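Local structure of transcription regulator, Crp family (4EV0) at the interface of chains A and B. The protein binds cyclic AMP and, as a homodimer with winged helix-turn-helix domains, activates transcription from its target promoters in a cAMP-dependent manner. Numbering follows the deposited sequence. Chains: chain A/B, Transcription regulator, Crp family.

The interface of chains A and B. Residues chain A 131, 134-135, 138; chain B 55, 63, 130, 133-134.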
ATOM      1  N   ASP A 131      -2.655   6.524   0.620  1.00 60.63           N
ATOM      2  CA  ASP A 131      -4.093   6.449   0.752  1.00 59.38           C
ATOM      3  C   ASP A 131      -4.733   6.856  -0.558  1.00 63.49           C
ATOM      4  O   ASP A 131      -5.720   6.257  -0.993  1.00 64.11           O
ATOM      5  CB  ASP A 131      -4.580   7.363   1.872  1.00 59.18           C
ATOM      6  CG  ASP A 131      -4.160   6.875   3.254  1.00 56.27           C
ATOM      7  OD1 ASP A 131      -3.769   5.689   3.385  1.00 50.59           O
ATOM      8  OD2 ASP A 131      -4.231   7.689   4.210  1.00 57.75           O
ATOM      9  N   LEU A 134      -4.396   3.874  -2.760  1.00 64.42           N
ATOM     10  CA  LEU A 134      -5.292   2.797  -2.332  1.00 63.70           C
ATOM     11  C   LEU A 134      -6.781   3.041  -2.643  1.00 65.99           C
ATOM     12  O   LEU A 134      -7.539   2.084  -2.834  1.00 64.65           O
ATOM     13  CB  LEU A 134      -5.112   2.486  -0.838  1.00 60.96           C
ATOM     14  CG  LEU A 134      -3.853   1.704  -0.445  1.00 59.76           C
ATOM     15  CD1 LEU A 134      -3.834   1.414   1.044  1.00 59.34           C
ATOM     16  CD2 LEU A 134      -3.754   0.406  -1.208  1.00 60.92           C
ATOM     17  N   ASP A 135      -7.195   4.312  -2.660  1.00 56.17           N
ATOM     18  CA  ASP A 135      -8.510   4.698  -3.169  1.00 57.97           C
ATOM     19  C   ASP A 135      -8.596   4.206  -4.609  1.00 59.65           C
ATOM     20  O   ASP A 135      -9.617   3.652  -5.040  1.00 60.44           O
ATOM     21  CB  ASP A 135      -8.662   6.220  -3.206  1.00 61.04           C
ATOM     22  CG  ASP A 135      -8.934   6.846  -1.843  1.00 61.02           C
ATOM     23  OD1 ASP A 135      -9.242   6.128  -0.855  1.00 56.78           O
ATOM     24  OD2 ASP A 135      -8.865   8.094  -1.791  1.00 61.27           O
ATOM     25  N   SER A 138      -9.016   0.257  -5.201  1.00 56.46           N
ATOM     26  CA  SER A 138     -10.395  -0.205  -5.094  1.00 53.73           C
ATOM     27  C   SER A 138     -11.055  -0.134  -6.441  1.00 49.95           C
ATOM     28  O   SER A 138     -11.637  -1.117  -6.922  1.00 45.99           O
ATOM     29  CB  SER A 138     -11.198   0.672  -4.138  1.00 58.53           C
ATOM     30  OG  SER A 138     -11.166   0.153  -2.825  1.00 63.83           O
TER
ATOM     31  N   ARG B  55     -12.250   6.677   4.532  1.00 52.37           N
ATOM     32  CA  ARG B  55     -12.100   7.681   3.498  1.00 54.23           C
ATOM     33  C   ARG B  55     -13.326   7.616   2.612  1.00 57.77           C
ATOM     34  O   ARG B  55     -13.982   6.573   2.518  1.00 58.74           O
ATOM     35  CB  ARG B  55     -10.837   7.413   2.657  1.00 53.26           C
ATOM     36  CG  ARG B  55      -9.534   7.982   3.274  1.00 51.41           C
ATOM     37  CD  ARG B  55      -8.267   7.615   2.481  1.00 48.55           C
ATOM     38  NE  ARG B  55      -8.176   8.262   1.177  1.00 51.83           N
ATOM     39  CZ  ARG B  55      -7.566   9.424   0.944  1.00 57.23           C
ATOM     40  NH1 ARG B  55      -6.998  10.100   1.942  1.00 55.57           N
ATOM     41  NH2 ARG B  55      -7.524   9.921  -0.290  1.00 59.88           N
ATOM     42  N   ARG B  63     -14.660   3.720   2.374  1.00 69.77           N
ATOM     43  CA  ARG B  63     -13.725   2.624   2.508  1.00 66.91           C
ATOM     44  C   ARG B  63     -13.126   2.682   3.903  1.00 64.78           C
ATOM     45  O   ARG B  63     -12.316   3.556   4.193  1.00 63.09           O
ATOM     46  CB  ARG B  63     -12.629   2.745   1.449  1.00 66.15           C
ATOM     47  CG  ARG B  63     -11.546   1.688   1.558  1.00 66.82           C
ATOM     48  CD  ARG B  63     -10.607   1.720   0.354  1.00 68.67           C
ATOM     49  NE  ARG B  63      -9.856   2.969   0.289  1.00 64.02           N
ATOM     50  CZ  ARG B  63      -8.707   3.162   0.918  1.00 63.04           C
ATOM     51  NH1 ARG B  63      -8.190   2.188   1.658  1.00 60.30           N
ATOM     52  NH2 ARG B  63      -8.077   4.322   0.806  1.00 62.55           N
ATOM     53  N   ALA B 130       0.208  -0.966   4.122  1.00 53.12           N
ATOM     54  CA  ALA B 130      -0.240  -0.425   2.842  1.00 56.31           C
ATOM     55  C   ALA B 130       0.436  -1.063   1.618  1.00 59.84           C
ATOM     56  O   ALA B 130      -0.222  -1.266   0.606  1.00 62.24           O
ATOM     57  CB  ALA B 130      -0.081   1.083   2.813  1.00 55.39           C
ATOM     58  N   GLU B 133      -1.359  -4.353   1.076  1.00 78.65           N
ATOM     59  CA  GLU B 133      -2.695  -4.224   0.503  1.00 81.93           C
ATOM     60  C   GLU B 133      -2.619  -4.019  -1.015  1.00 82.27           C
ATOM     61  O   GLU B 133      -3.526  -4.405  -1.754  1.00 84.81           O
ATOM     62  CB  GLU B 133      -3.475  -3.092   1.196  1.00 78.36           C
ATOM     63  CG  GLU B 133      -4.994  -3.314   1.260  1.00 85.30           C
ATOM     64  CD  GLU B 133      -5.750  -2.202   2.014  1.00 85.45           C
ATOM     65  OE1 GLU B 133      -6.968  -2.034   1.757  1.00 84.26           O
ATOM     66  OE2 GLU B 133      -5.135  -1.504   2.861  1.00 82.31           O
ATOM     67  N   LEU B 134      -1.521  -3.432  -1.474  1.00110.25           N
ATOM     68  CA  LEU B 134      -1.274  -3.274  -2.902  1.00113.28           C
ATOM     69  C   LEU B 134      -1.102  -4.628  -3.592  1.00116.37           C
ATOM     70  O   LEU B 134      -1.607  -4.846  -4.696  1.00119.29           O
ATOM     71  CB  LEU B 134      -0.037  -2.399  -3.124  1.00110.63           C
ATOM     72  CG  LEU B 134      -0.231  -0.955  -2.655  1.00111.57           C
ATOM     73  CD1 LEU B 134       1.092  -0.197  -2.565  1.00107.86           C
ATOM     74  CD2 LEU B 134      -1.199  -0.242  -3.582  1.00114.16           C
TER
HETATM   75  O   HOH W   1      -5.760   3.365   2.683  1.00 76.27           O
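The carboxylate of A:Asp135 is held by two arginines of the other subunit, B:Arg55 and B:Arg63, each in a salt bridge. B:Arg55 takes it side-on: its terminal NH2 bonds A:Asp135 OD2 at 2.7 Å, while NE reaches both OD1 and OD2. The two flat groups are not coplanar, their planes standing 34° apart, and the nitrogens meet the syn sides of the oxygens from a tilt. B:Arg63 adds a nearly straight bond from NH2 to A:Asp135 OD1 (2.7 Å), coming from above the carboxylate plane on the face that B:Arg55 NE also uses; its own guanidinium is turned 72° from that plane. OD1 is thus shared by both arginines, an arrangement that would be expected to favour the ionised form of the carboxylate.

A:Asp131, one helical turn earlier, lays its CB over a face of the B:Arg55 guanidinium, 3.7 Å from CZ. Its OD1 accepts no direct bond from B:Arg63 but is linked to it by water 1, which lies 2.9 Å from B:Arg63 NH1 and also contacts NH2. Both arginine chains bend at chi3 (69° in B:Arg55), which turns their guanidinium groups onto the helix, and the aliphatic CD of B:Arg63 passes A:Ser138 OG.

A:Leu134 faces the opposite chain's helix. Its CD2 meets CD2 of the poorly ordered B:Leu134 at 3.5 Å, the side chains crossing at about a right angle, while CD1 points towards B:Glu133 and B:Ala130.

Helix 113-155 of chain A therefore lies between the dimer-partner helix 114-135 and strands 51-57 and 61-68 of the partner's cyclic nucleotide-binding domain, tying the long dimerisation helix to that domain across the homodimer.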